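Local coordinates for Lin1840 protein (Listeria innocua serovar 6a, PDB 4ZOC) that probably hydrolyses terminal, non-reducing beta-D-glucosyl residues to release beta-D-glucose, as a glycoside hydrolase family 3 beta-glucosidase involved in beta-1,2-glucan metabolism, at residues A[27-32]-A[45-50]; A[448-453]-A[490-495]; A[239-244]-A[249-254]; A[108-113]-A[658-663]. The protein carries 2 engineered substitutions. All coordinates share one frame; numbering follows the deposited sequence.

Contact 1 of 4, residues A[27-32]-A[45-50]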
loop_
_atom_site.group_PDB
_atom_site.type_symbol
_atom_site.label_atom_id
_atom_site.label_comp_id
_atom_site.label_asym_id
_atom_site.label_seq_id
_atom_site.Cartn_x
_atom_site.Cartn_y
_atom_site.Cartn_z
ATOM N N PRO A 27 33.454 5.706 -17.308
ATOM C CA PRO A 27 34.822 6.154 -17.618
ATOM C C PRO A 27 35.391 5.636 -18.953
ATOM O O PRO A 27 36.253 6.297 -19.611
ATOM C CB PRO A 27 35.646 5.610 -16.471
ATOM C CG PRO A 27 34.811 4.461 -15.883
ATOM C CD PRO A 27 33.399 5.007 -16.020
ATOM N N PHE A 28 34.968 4.441 -19.324
ATOM C CA PHE A 28 35.565 3.783 -20.515
ATOM C C PHE A 28 35.023 4.336 -21.830
ATOM O O PHE A 28 35.432 3.902 -22.912
ATOM C CB PHE A 28 35.375 2.246 -20.452
ATOM C CG PHE A 28 34.002 1.813 -20.128
ATOM C CD1 PHE A 28 33.076 1.705 -21.128
ATOM C CD2 PHE A 28 33.648 1.457 -18.819
ATOM C CE1 PHE A 28 31.780 1.293 -20.826
ATOM C CE2 PHE A 28 32.336 1.065 -18.523
ATOM C CZ PHE A 28 31.437 0.981 -19.529
ATOM N N LEU A 29 34.126 5.311 -21.740
ATOM C CA LEU A 29 33.720 6.135 -22.901
ATOM C C LEU A 29 34.676 7.314 -23.172
ATOM O O LEU A 29 34.524 8.019 -24.142
ATOM C CB LEU A 29 32.281 6.626 -22.793
ATOM C CG LEU A 29 31.320 5.459 -22.625
ATOM C CD1 LEU A 29 29.936 5.843 -22.189
ATOM C CD2 LEU A 29 31.239 4.667 -23.923
ATOM N N PHE A 30 35.694 7.471 -22.362
ATOM C CA PHE A 30 36.611 8.555 -22.524
ATOM C C PHE A 30 37.951 7.999 -22.980
ATOM O O PHE A 30 38.409 6.975 -22.513
ATOM C CB PHE A 30 36.801 9.333 -21.212
ATOM C CG PHE A 30 35.604 10.072 -20.748
ATOM C CD1 PHE A 30 34.678 9.450 -19.964
ATOM C CD2 PHE A 30 35.416 11.405 -21.053
ATOM C CE1 PHE A 30 33.560 10.169 -19.489
ATOM C CE2 PHE A 30 34.299 12.111 -20.600
ATOM C CZ PHE A 30 33.384 11.483 -19.800
ATOM N N LYS A 31 38.632 8.743 -23.823
ATOM C CA LYS A 31 40.013 8.493 -24.054
ATOM C C LYS A 31 40.819 8.561 -22.726
ATOM O O LYS A 31 40.555 9.398 -21.803
ATOM C CB LYS A 31 40.531 9.556 -25.029
ATOM C CG LYS A 31 42.015 9.471 -25.337
ATOM C CD LYS A 31 42.331 10.581 -26.345
ATOM C CE LYS A 31 43.826 10.756 -26.541
ATOM N NZ LYS A 31 44.350 9.534 -27.181
ATOM N N GLY A 32 41.825 7.694 -22.620
ATOM C CA GLY A 32 42.720 7.777 -21.455
ATOM C C GLY A 32 42.295 6.894 -20.277
ATOM O O GLY A 32 43.004 6.797 -19.255
ATOM N N GLN A 45 29.172 3.563 -30.225
ATOM C CA GLN A 45 28.378 3.424 -31.446
ATOM C C GLN A 45 26.891 3.392 -31.112
ATOM O O GLN A 45 26.104 4.098 -31.714
ATOM C CB GLN A 45 28.756 2.165 -32.230
ATOM C CG GLN A 45 27.968 2.072 -33.562
ATOM C CD GLN A 45 28.842 1.571 -34.666
ATOM O OE1 GLN A 45 29.607 2.345 -35.282
ATOM N NE2 GLN A 45 28.770 0.273 -34.921
ATOM N N GLU A 46 26.540 2.589 -30.110
ATOM C CA GLU A 46 25.150 2.410 -29.699
ATOM C C GLU A 46 24.559 3.690 -29.165
ATOM O O GLU A 46 23.406 3.997 -29.474
ATOM C CB GLU A 46 25.015 1.275 -28.698
ATOM C CG GLU A 46 23.710 1.250 -27.911
ATOM C CD GLU A 46 23.750 0.265 -26.727
ATOM O OE1 GLU A 46 24.741 -0.503 -26.565
ATOM O OE2 GLU A 46 22.781 0.269 -25.926
ATOM N N MET A 47 25.349 4.473 -28.429
ATOM C CA MET A 47 24.882 5.803 -27.882
ATOM C C MET A 47 25.004 6.937 -28.896
ATOM O O MET A 47 24.589 8.049 -28.630
ATOM C CB MET A 47 25.679 6.134 -26.632
ATOM C CG MET A 47 25.454 5.074 -25.526
ATOM S SD MET A 47 26.238 5.497 -23.991
ATOM C CE MET A 47 25.280 6.857 -23.363
ATOM N N LYS A 48 25.668 6.641 -30.015
ATOM C CA LYS A 48 25.944 7.586 -31.101
ATOM C C LYS A 48 26.753 8.782 -30.604
ATOM O O LYS A 48 26.500 9.958 -30.991
ATOM C CB LYS A 48 24.627 7.972 -31.811
ATOM C CG LYS A 48 23.971 6.700 -32.432
ATOM C CD LYS A 48 22.514 6.821 -32.831
ATOM C CE LYS A 48 22.234 7.975 -33.788
ATOM N NZ LYS A 48 21.599 9.180 -33.147
ATOM N N LEU A 49 27.744 8.479 -29.758
ATOM C CA LEU A 49 28.600 9.527 -29.183
ATOM C C LEU A 49 29.817 9.654 -30.067
ATOM O O LEU A 49 30.366 8.621 -30.491
ATOM C CB LEU A 49 29.057 9.212 -27.753
ATOM C CG LEU A 49 27.938 9.163 -26.697
ATOM C CD1 LEU A 49 28.422 8.405 -25.464
ATOM C CD2 LEU A 49 27.561 10.590 -26.438
ATOM N N THR A 50 30.238 10.902 -30.291
ATOM C CA THR A 50 31.439 11.235 -31.032
ATOM C C THR A 50 32.478 11.878 -30.133
ATOM O O THR A 50 32.221 12.215 -28.971
ATOM C CB THR A 50 31.047 12.297 -32.051
ATOM O OG1 THR A 50 30.614 13.466 -31.346
ATOM C CG2 THR A 50 29.923 11.792 -32.968
#
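L29 and L49 come closest in the backbone, their CA atoms 8.8 Å apart, where a 3-10 turn at 27-29 faces the C-terminal end of helix 37-47. The contact is small and wholly apolar. L29 points its CD1 methyl toward the other segment, where two side chains meet it. With CG anti to the carbonyl carbon (chi1 -56°), the leucine is directed across the gap. The sulfur of M47 lies 4.1 Å from the methyl (L29 CD1 to M47 SD), and the two side chains run nearly perpendicular. The second partner is L49, methyl to methyl, with L29 CD1 and L49 CD1 4.4 Å apart. All three residues are buried. Local backbone bonds shape both sides. F30 N donates to P27 O across the 3-10 turn. K48 has positive phi and ends the helix in a Schellman motif. The turn at K48 is followed by L49, whose side chain also points toward L29.

In the family 3 N-terminal domain, a TIM barrel, the turn follows barrel strand 23-25. P27 and F30 pack on helix 66-79 and strand 59-61. L29 also touches M303 and L43, and M47 O accepts a hydrogen bond from H309.

Contact 2 of 4, residues A[448-453]-A[490-495]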
loop_
_atom_site.group_PDB
_atom_site.type_symbol
_atom_site.label_atom_id
_atom_site.label_comp_id
_atom_site.label_asym_id
_atom_site.label_seq_id
_atom_site.Cartn_x
_atom_site.Cartn_y
_atom_site.Cartn_z
ATOM N N VAL A 448 23.384 -34.996 8.482
ATOM C CA VAL A 448 24.306 -35.898 9.135
ATOM C C VAL A 448 25.503 -35.127 9.652
ATOM O O VAL A 448 25.882 -35.285 10.805
ATOM C CB VAL A 448 24.705 -37.062 8.193
ATOM C CG1 VAL A 448 25.931 -37.791 8.723
ATOM C CG2 VAL A 448 23.524 -38.018 8.044
ATOM N N ALA A 449 26.046 -34.225 8.839
ATOM C CA ALA A 449 27.234 -33.493 9.226
ATOM C C ALA A 449 26.941 -32.477 10.334
ATOM O O ALA A 449 27.755 -32.292 11.237
ATOM C CB ALA A 449 27.825 -32.810 8.016
ATOM N N VAL A 450 25.791 -31.804 10.265
ATOM C CA VAL A 450 25.367 -30.908 11.345
ATOM C C VAL A 450 25.153 -31.666 12.641
ATOM O O VAL A 450 25.536 -31.222 13.697
ATOM C CB VAL A 450 24.098 -30.133 10.924
ATOM C CG1 VAL A 450 23.463 -29.387 12.079
ATOM C CG2 VAL A 450 24.435 -29.129 9.836
ATOM N N LYS A 451 24.533 -32.832 12.566
ATOM C CA LYS A 451 24.240 -33.580 13.797
ATOM C C LYS A 451 25.557 -34.003 14.489
ATOM O O LYS A 451 25.778 -33.841 15.742
ATOM C CB LYS A 451 23.338 -34.740 13.466
ATOM C CG LYS A 451 23.076 -35.654 14.636
ATOM C CD LYS A 451 22.217 -36.826 14.153
ATOM C CE LYS A 451 21.819 -37.737 15.293
ATOM N NZ LYS A 451 20.441 -38.238 15.056
ATOM N N ALA A 452 26.475 -34.452 13.683
ATOM C CA ALA A 452 27.795 -34.838 14.245
ATOM C C ALA A 452 28.530 -33.667 14.906
ATOM O O ALA A 452 29.131 -33.854 16.030
ATOM C CB ALA A 452 28.645 -35.451 13.154
ATOM N N ALA A 453 28.537 -32.496 14.271
ATOM C CA ALA A 453 29.226 -31.322 14.852
ATOM C C ALA A 453 28.603 -30.839 16.153
ATOM O O ALA A 453 29.293 -30.498 17.127
ATOM C CB ALA A 453 29.327 -30.158 13.853
ATOM N N ALA A 490 16.954 -24.412 10.858
ATOM C CA ALA A 490 16.771 -23.956 12.252
ATOM C C ALA A 490 15.885 -24.962 13.036
ATOM O O ALA A 490 16.152 -25.275 14.157
ATOM C CB ALA A 490 16.146 -22.591 12.221
ATOM N N LYS A 491 14.838 -25.466 12.383
ATOM C CA LYS A 491 13.938 -26.494 12.930
ATOM C C LYS A 491 14.717 -27.761 13.248
ATOM O O LYS A 491 14.648 -28.237 14.384
ATOM C CB LYS A 491 12.790 -26.785 11.972
ATOM C CG LYS A 491 11.667 -27.709 12.484
ATOM C CD LYS A 491 10.516 -27.780 11.474
ATOM C CE LYS A 491 10.889 -28.584 10.226
ATOM N NZ LYS A 491 9.656 -28.975 9.472
ATOM N N PHE A 492 15.499 -28.248 12.291
ATOM C CA PHE A 492 16.412 -29.366 12.551
ATOM C C PHE A 492 17.382 -29.185 13.704
ATOM O O PHE A 492 17.436 -30.041 14.542
ATOM C CB PHE A 492 17.136 -29.768 11.276
ATOM C CG PHE A 492 18.069 -30.907 11.466
ATOM C CD1 PHE A 492 17.582 -32.211 11.595
ATOM C CD2 PHE A 492 19.422 -30.698 11.455
ATOM C CE1 PHE A 492 18.474 -33.280 11.772
ATOM C CE2 PHE A 492 20.300 -31.759 11.641
ATOM C CZ PHE A 492 19.822 -33.067 11.763
ATOM N N VAL A 493 18.114 -28.063 13.777
ATOM C CA VAL A 493 19.089 -27.810 14.819
ATOM C C VAL A 493 18.405 -27.772 16.184
ATOM O O VAL A 493 18.978 -28.253 17.176
ATOM C CB VAL A 493 19.884 -26.494 14.496
ATOM C CG1 VAL A 493 20.631 -26.033 15.681
ATOM C CG2 VAL A 493 20.824 -26.784 13.331
ATOM N N GLN A 494 17.160 -27.279 16.239
ATOM C CA GLN A 494 16.434 -27.188 17.513
ATOM C C GLN A 494 16.231 -28.600 18.084
ATOM O O GLN A 494 16.203 -28.810 19.286
ATOM C CB GLN A 494 15.099 -26.545 17.255
ATOM C CG GLN A 494 14.402 -26.166 18.534
ATOM C CD GLN A 494 13.664 -27.277 19.166
ATOM O OE1 GLN A 494 13.186 -28.179 18.479
ATOM N NE2 GLN A 494 13.570 -27.245 20.547
ATOM N N THR A 495 16.089 -29.550 17.220
ATOM C CA THR A 495 15.865 -30.939 17.659
ATOM C C THR A 495 17.069 -31.569 18.350
ATOM O O THR A 495 16.917 -32.562 19.014
ATOM C CB THR A 495 15.396 -31.895 16.566
ATOM O OG1 THR A 495 16.447 -32.275 15.658
ATOM C CG2 THR A 495 14.147 -31.391 15.845
#
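V450 meets F492 and V493 between helix 444-456 and helix 484-494. Their short segments run 39° apart, with a closest axis approach of 10.9 Å. The nearest CA atoms are those of K451 and V493.

Apolar contacts join the helices. One methyl of V450 meets both partners. Its CG1 lies 4.0 Å from F492 CE2 and 3.9 Å from V493 CG2. That methyl is anti to the backbone N of V450 (chi1 169°), which carries it across to the second helix. It reaches the rim of the F492 ring in the ring plane, so the phenyl offers an edge here and not a face. V450 and F492 lie alongside, running opposite ways, while V493 stands nearly square to V450. K451 adds only its CB, 4.2 Å from F492 CZ and also near the ring plane; its amine end turns from the second helix.

The helices belong to the alpha/beta C-terminal domain of family 3. Helix 484-494 links the parallel neighbours 459-465 and 500-505 in a beta-alpha-beta crossover. V450 also packs on V435 of strand 432-436, and V493 on V460 of strand 459-465.

Hydrogen bonding stays within the segments. T495 OG1 donates to F492 O at 2.7 Å, in the carbonyl plane, near the end of helix 484-494. A452 N and A453 N bond to V448 O and A449 O.

Contact 3 of 4, residues A[239-244]-A[249-254]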
loop_
_atom_site.group_PDB
_atom_site.type_symbol
_atom_site.label_atom_id
_atom_site.label_comp_id
_atom_site.label_asym_id
_atom_site.label_seq_id
_atom_site.Cartn_x
_atom_site.Cartn_y
_atom_site.Cartn_z
ATOM N N ASN A 239 10.646 7.078 -9.696
ATOM C CA ASN A 239 9.167 6.926 -9.575
ATOM C C ASN A 239 8.431 8.138 -10.024
ATOM O O ASN A 239 8.976 9.254 -9.997
ATOM C CB ASN A 239 8.735 6.633 -8.144
ATOM C CG ASN A 239 9.361 7.596 -7.124
ATOM O OD1 ASN A 239 10.576 7.560 -6.890
ATOM N ND2 ASN A 239 8.559 8.488 -6.567
ATOM N N VAL A 240 7.184 7.944 -10.405
ATOM C CA VAL A 240 6.203 9.109 -10.380
ATOM C C VAL A 240 5.979 9.696 -8.992
ATOM O O VAL A 240 6.049 8.983 -7.988
ATOM C CB VAL A 240 4.838 8.727 -10.970
ATOM C CG1 VAL A 240 4.913 8.281 -12.426
ATOM C CG2 VAL A 240 4.112 7.631 -10.123
ATOM N N VAL A 241 5.825 10.999 -8.909
ATOM C CA VAL A 241 5.309 11.720 -7.736
ATOM C C VAL A 241 3.997 12.332 -8.207
ATOM O O VAL A 241 3.956 13.130 -9.114
ATOM C CB VAL A 241 6.320 12.740 -7.259
ATOM C CG1 VAL A 241 5.752 13.604 -6.136
ATOM C CG2 VAL A 241 7.567 12.016 -6.740
ATOM N N ASP A 242 2.915 11.889 -7.582
ATOM C CA ASP A 242 1.583 12.221 -8.019
ATOM C C ASP A 242 1.390 12.238 -9.553
ATOM O O ASP A 242 0.911 13.216 -10.151
ATOM C CB ASP A 242 1.147 13.530 -7.367
ATOM C CG ASP A 242 -0.374 13.678 -7.327
ATOM O OD1 ASP A 242 -1.125 12.802 -7.745
ATOM O OD2 ASP A 242 -0.777 14.748 -6.865
ATOM N N GLY A 243 1.714 11.091 -10.152
ATOM C CA GLY A 243 1.494 10.825 -11.562
ATOM C C GLY A 243 2.535 11.408 -12.518
ATOM O O GLY A 243 2.493 11.060 -13.674
ATOM N N ILE A 244 3.470 12.229 -12.023
ATOM C CA ILE A 244 4.546 12.753 -12.901
ATOM C C ILE A 244 5.878 12.248 -12.474
ATOM O O ILE A 244 6.297 12.483 -11.344
ATOM C CB ILE A 244 4.538 14.279 -12.996
ATOM C CG1 ILE A 244 3.145 14.736 -13.364
ATOM C CG2 ILE A 244 5.564 14.810 -13.965
ATOM C CD1 ILE A 244 3.013 16.264 -13.259
ATOM N N ASN A 249 9.288 16.462 -13.111
ATOM C CA ASN A 249 8.211 17.043 -12.318
ATOM C C ASN A 249 8.568 18.468 -11.910
ATOM O O ASN A 249 9.376 18.669 -11.061
ATOM C CB ASN A 249 7.910 16.157 -11.160
ATOM C CG ASN A 249 6.694 16.588 -10.396
ATOM O OD1 ASN A 249 6.444 17.754 -10.240
ATOM N ND2 ASN A 249 5.937 15.600 -9.891
ATOM N N LYS A 250 7.988 19.461 -12.606
ATOM C CA LYS A 250 8.395 20.840 -12.427
ATOM C C LYS A 250 8.058 21.322 -11.088
ATOM O O LYS A 250 8.821 22.058 -10.445
ATOM C CB LYS A 250 7.724 21.816 -13.454
ATOM C CG LYS A 250 7.927 21.484 -14.859
ATOM C CD LYS A 250 7.383 22.595 -15.790
ATOM C CE LYS A 250 6.541 22.013 -16.911
ATOM N NZ LYS A 250 7.361 21.274 -17.939
ATOM N N TRP A 251 6.846 21.001 -10.643
ATOM C CA TRP A 251 6.411 21.413 -9.332
ATOM C C TRP A 251 7.401 20.876 -8.283
ATOM O O TRP A 251 7.930 21.591 -7.452
ATOM C CB TRP A 251 4.991 20.898 -9.024
ATOM C CG TRP A 251 4.679 21.050 -7.551
ATOM C CD1 TRP A 251 4.249 22.148 -6.934
ATOM C CD2 TRP A 251 4.721 20.019 -6.569
ATOM N NE1 TRP A 251 4.073 21.900 -5.601
ATOM C CE2 TRP A 251 4.366 20.592 -5.356
ATOM C CE3 TRP A 251 5.060 18.665 -6.605
ATOM C CZ2 TRP A 251 4.315 19.865 -4.159
ATOM C CZ3 TRP A 251 5.033 17.956 -5.446
ATOM C CH2 TRP A 251 4.618 18.547 -4.225
ATOM N N LEU A 252 7.705 19.604 -8.378
ATOM C CA LEU A 252 8.630 19.020 -7.410
ATOM C C LEU A 252 10.031 19.633 -7.419
ATOM O O LEU A 252 10.572 19.930 -6.403
ATOM C CB LEU A 252 8.722 17.502 -7.641
ATOM C CG LEU A 252 9.681 16.731 -6.711
ATOM C CD1 LEU A 252 9.104 16.642 -5.277
ATOM C CD2 LEU A 252 9.838 15.350 -7.336
ATOM N N ASN A 253 10.640 19.737 -8.600
ATOM C CA ASN A 253 12.030 20.151 -8.677
ATOM C C ASN A 253 12.272 21.691 -8.732
ATOM O O ASN A 253 13.292 22.203 -8.215
ATOM C CB ASN A 253 12.667 19.488 -9.866
ATOM C CG ASN A 253 12.604 17.971 -9.789
ATOM O OD1 ASN A 253 12.524 17.421 -8.713
ATOM N ND2 ASN A 253 12.676 17.305 -10.935
ATOM N N ARG A 254 11.385 22.405 -9.428
ATOM C CA ARG A 254 11.430 23.888 -9.471
ATOM C C ARG A 254 10.728 24.504 -8.236
ATOM O O ARG A 254 11.343 25.235 -7.498
ATOM C CB ARG A 254 10.819 24.449 -10.764
ATOM C CG ARG A 254 11.502 24.082 -12.034
ATOM C CD ARG A 254 12.790 24.845 -12.181
ATOM N NE ARG A 254 13.422 24.559 -13.455
ATOM C CZ ARG A 254 14.550 25.096 -13.871
ATOM N NH1 ARG A 254 15.230 25.880 -13.036
ATOM N NH2 ARG A 254 15.025 24.740 -15.054
#
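V241 and I244 carry the first side of this contact, and N249 is their main partner. N239 ND2 donates to V240 O and to A194 O just before the hairpin. V241 follows, its CG2 methyl 4.1 Å from L252 CD2. Its other methyl, CG1, approaches the edge of the W251 ring near the ring plane. D242 and G243 form the tip of a type I' turn. D242 OD1 makes a salt bridge with R213 of the second subunit. I244 closes the turn: V241 N donates to I244 O and I244 N to V241 O. The side chain of I244 crosses that of N249, with I244 CB 3.7 Å from N249 ND2.

N249 splits its amide between the two segments. Its CG lies anti to its backbone N (chi1 -172°), which takes the amide toward I244. ND2 gives a weak bond to I244 O at 3.5 Å. OD1 accepts from L252 N at 2.9 Å, nearly straight (170°), though the donor sits above the carbonyl plane. The arrangement is a two-residue beta hairpin, inserted between strand 233-236 of the TIM barrel and helix 250-260, whose first turn is N-capped by N249.

Contact 4 of 4, residues A[108-113]-A[658-663]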
loop_
_atom_site.group_PDB
_atom_site.type_symbol
_atom_site.label_atom_id
_atom_site.label_comp_id
_atom_site.label_asym_id
_atom_site.label_seq_id
_atom_site.Cartn_x
_atom_site.Cartn_y
_atom_site.Cartn_z
ATOM N N CYS A 108 20.020 1.456 12.803
ATOM C CA CYS A 108 19.852 0.717 14.118
ATOM C C CYS A 108 20.879 1.115 15.218
ATOM O O CYS A 108 20.654 0.854 16.369
ATOM C CB CYS A 108 19.858 -0.790 13.942
ATOM S SG CYS A 108 18.530 -1.441 12.891
ATOM N N SER A 109 22.025 1.711 14.823
ATOM C CA SER A 109 22.954 2.290 15.770
ATOM C C SER A 109 22.343 3.394 16.594
ATOM O O SER A 109 22.778 3.555 17.709
ATOM C CB SER A 109 24.241 2.840 15.138
ATOM O OG SER A 109 24.038 4.115 14.550
ATOM N N PHE A 110 21.347 4.110 16.075
ATOM C CA PHE A 110 20.811 5.343 16.736
ATOM C C PHE A 110 21.949 6.248 17.186
ATOM O O PHE A 110 21.849 6.955 18.230
ATOM C CB PHE A 110 19.860 4.931 17.871
ATOM C CG PHE A 110 18.481 4.612 17.408
ATOM C CD1 PHE A 110 18.207 3.364 16.794
ATOM C CD2 PHE A 110 17.419 5.477 17.707
ATOM C CE1 PHE A 110 16.951 2.992 16.416
ATOM C CE2 PHE A 110 16.128 5.103 17.333
ATOM C CZ PHE A 110 15.927 3.856 16.696
ATOM N N ASP A 111 23.063 6.223 16.408
ATOM C CA ASP A 111 24.274 6.910 16.803
ATOM C C ASP A 111 24.852 7.826 15.727
ATOM O O ASP A 111 25.475 7.375 14.775
ATOM C CB ASP A 111 25.317 5.912 17.349
ATOM C CG ASP A 111 26.429 6.622 18.075
ATOM O OD1 ASP A 111 26.147 7.238 19.139
ATOM O OD2 ASP A 111 27.553 6.655 17.535
ATOM N N ARG A 112 24.601 9.128 15.896
ATOM C CA ARG A 112 24.959 10.143 14.923
ATOM C C ARG A 112 26.474 10.072 14.653
ATOM O O ARG A 112 26.894 10.129 13.506
ATOM C CB ARG A 112 24.536 11.547 15.348
ATOM C CG ARG A 112 23.039 11.777 15.426
ATOM C CD ARG A 112 22.819 13.054 16.233
ATOM N NE ARG A 112 21.425 13.476 16.379
ATOM C CZ ARG A 112 20.643 13.085 17.408
ATOM N NH1 ARG A 112 21.095 12.247 18.324
ATOM N NH2 ARG A 112 19.411 13.556 17.522
ATOM N N GLU A 113 27.297 9.956 15.692
ATOM C CA GLU A 113 28.771 10.025 15.512
ATOM C C GLU A 113 29.263 8.770 14.721
ATOM O O GLU A 113 30.112 8.905 13.874
ATOM C CB GLU A 113 29.472 10.205 16.840
ATOM C CG GLU A 113 31.017 10.230 16.772
ATOM C CD GLU A 113 31.603 11.350 16.034
ATOM O OE1 GLU A 113 30.873 12.269 15.536
ATOM O OE2 GLU A 113 32.847 11.302 15.918
ATOM N N LYS A 658 2.449 8.171 18.011
ATOM C CA LYS A 658 3.745 8.652 18.528
ATOM C C LYS A 658 4.634 9.038 17.332
ATOM O O LYS A 658 4.573 8.416 16.266
ATOM C CB LYS A 658 4.594 7.478 19.168
ATOM C CG LYS A 658 4.100 6.895 20.373
ATOM C CD LYS A 658 5.061 5.814 20.792
ATOM C CE LYS A 658 4.711 5.247 22.142
ATOM N NZ LYS A 658 3.340 4.911 22.556
ATOM N N GLU A 659 5.541 9.991 17.589
ATOM C CA GLU A 659 6.599 10.263 16.664
ATOM C C GLU A 659 7.881 10.454 17.435
ATOM O O GLU A 659 7.875 11.221 18.436
ATOM C CB GLU A 659 6.300 11.526 15.867
ATOM C CG GLU A 659 5.091 11.493 14.964
ATOM C CD GLU A 659 4.890 12.840 14.249
ATOM O OE1 GLU A 659 4.905 13.918 14.847
ATOM O OE2 GLU A 659 4.760 12.819 13.049
ATOM N N LEU A 660 8.984 9.861 16.981
ATOM C CA LEU A 660 10.252 10.101 17.615
ATOM C C LEU A 660 10.715 11.535 17.383
ATOM O O LEU A 660 10.677 12.008 16.230
ATOM C CB LEU A 660 11.365 9.183 17.052
ATOM C CG LEU A 660 12.697 9.130 17.753
ATOM C CD1 LEU A 660 12.595 8.453 19.123
ATOM C CD2 LEU A 660 13.707 8.444 16.816
ATOM N N LYS A 661 11.141 12.216 18.460
ATOM C CA LYS A 661 11.573 13.599 18.350
ATOM C C LYS A 661 12.916 13.872 19.035
ATOM O O LYS A 661 13.429 14.993 18.893
ATOM C CB LYS A 661 10.525 14.529 18.956
ATOM C CG LYS A 661 9.166 14.536 18.287
ATOM C CD LYS A 661 9.160 14.998 16.916
ATOM C CE LYS A 661 7.704 15.049 16.416
ATOM N NZ LYS A 661 7.802 15.447 14.998
ATOM N N ALA A 662 13.512 12.860 19.702
ATOM C CA ALA A 662 14.820 12.968 20.245
ATOM C C ALA A 662 15.319 11.601 20.570
ATOM O O ALA A 662 14.560 10.691 20.889
ATOM C CB ALA A 662 14.869 13.892 21.511
ATOM N N PHE A 663 16.622 11.456 20.491
ATOM C CA PHE A 663 17.279 10.206 20.930
ATOM C C PHE A 663 18.743 10.472 21.266
ATOM O O PHE A 663 19.359 11.372 20.661
ATOM C CB PHE A 663 17.159 9.117 19.835
ATOM C CG PHE A 663 17.888 9.457 18.552
ATOM C CD1 PHE A 663 17.262 10.144 17.560
ATOM C CD2 PHE A 663 19.212 9.070 18.365
ATOM C CE1 PHE A 663 17.914 10.418 16.399
ATOM C CE2 PHE A 663 19.860 9.364 17.181
ATOM C CZ PHE A 663 19.218 10.052 16.188
HETATM O O HOH W 1 17.924 14.139 19.871
#
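An arginine-aromatic stack at a domain interface brings R112 of the N-terminal TIM-barrel domain onto F663 of the fibronectin type III-like domain. The guanidinium lies flat on one face of the phenyl, planes 10° apart. R112 CZ is 3.9 Å from the ring centroid, a cation-pi contact. The same arginine holds the backbone of F663. NH1 donates to F663 O at 3.0 Å in an almost straight bond (178°). F663 O lies in the guanidinium plane, while the donor is tilted from the carbonyl plane. NH2 donates to a water, 2.8 Å away, and that water also accepts from F663 N at 3.0 Å. One guanidinium thus meets the ring and the carbonyl directly and the amide through a water, which holds the guanidinium in one orientation.

F110 meets the opposite face of the F663 ring in a T-shaped pair. The F110 edge points at the F663 face, centroids 5.7 Å apart. F663 CG sits between its own backbone N and carbonyl carbon (chi1 64°), which places the ring between R112 and F110. The rim of F663 also comes near the F110 backbone, with F663 CE2 3.3 Å from F110 O. Farther along, F110 CE2 touches L660 CD2 at 4.2 Å.

F110 has positive phi where the chain leaves the helical conformation, and D111 caps helix 112-128. R112 NE makes a salt bridge with E163 of helix 158-173, and F110 and F663 both pack on L160 there. On outer strand 659-668, K661 and A662 form a classic beta bulge opposite V644 of strand 638-648.

Contacts 1 and 3 lie in the N-terminal TIM-barrel domain, their nearest atoms about 20 Å apart. The side chain of M47 is about 11 Å from a bound beta-D-glucopyranose, probably the one in the pocket with W271, W409 and E473, and contact 1 does not line the site. Contact 2 is in the C-terminal alpha/beta domain, about 42 Å from contact 1 between nearest atoms. Contact 4 ties the barrel domain to the fibronectin type III-like domain and closes a chain loop that holds contacts 2 and 3. Its nearest atoms are about 18 Å from contact 3 and about 21 Å from contact 2. Contact 3 alone of the four reaches the second subunit.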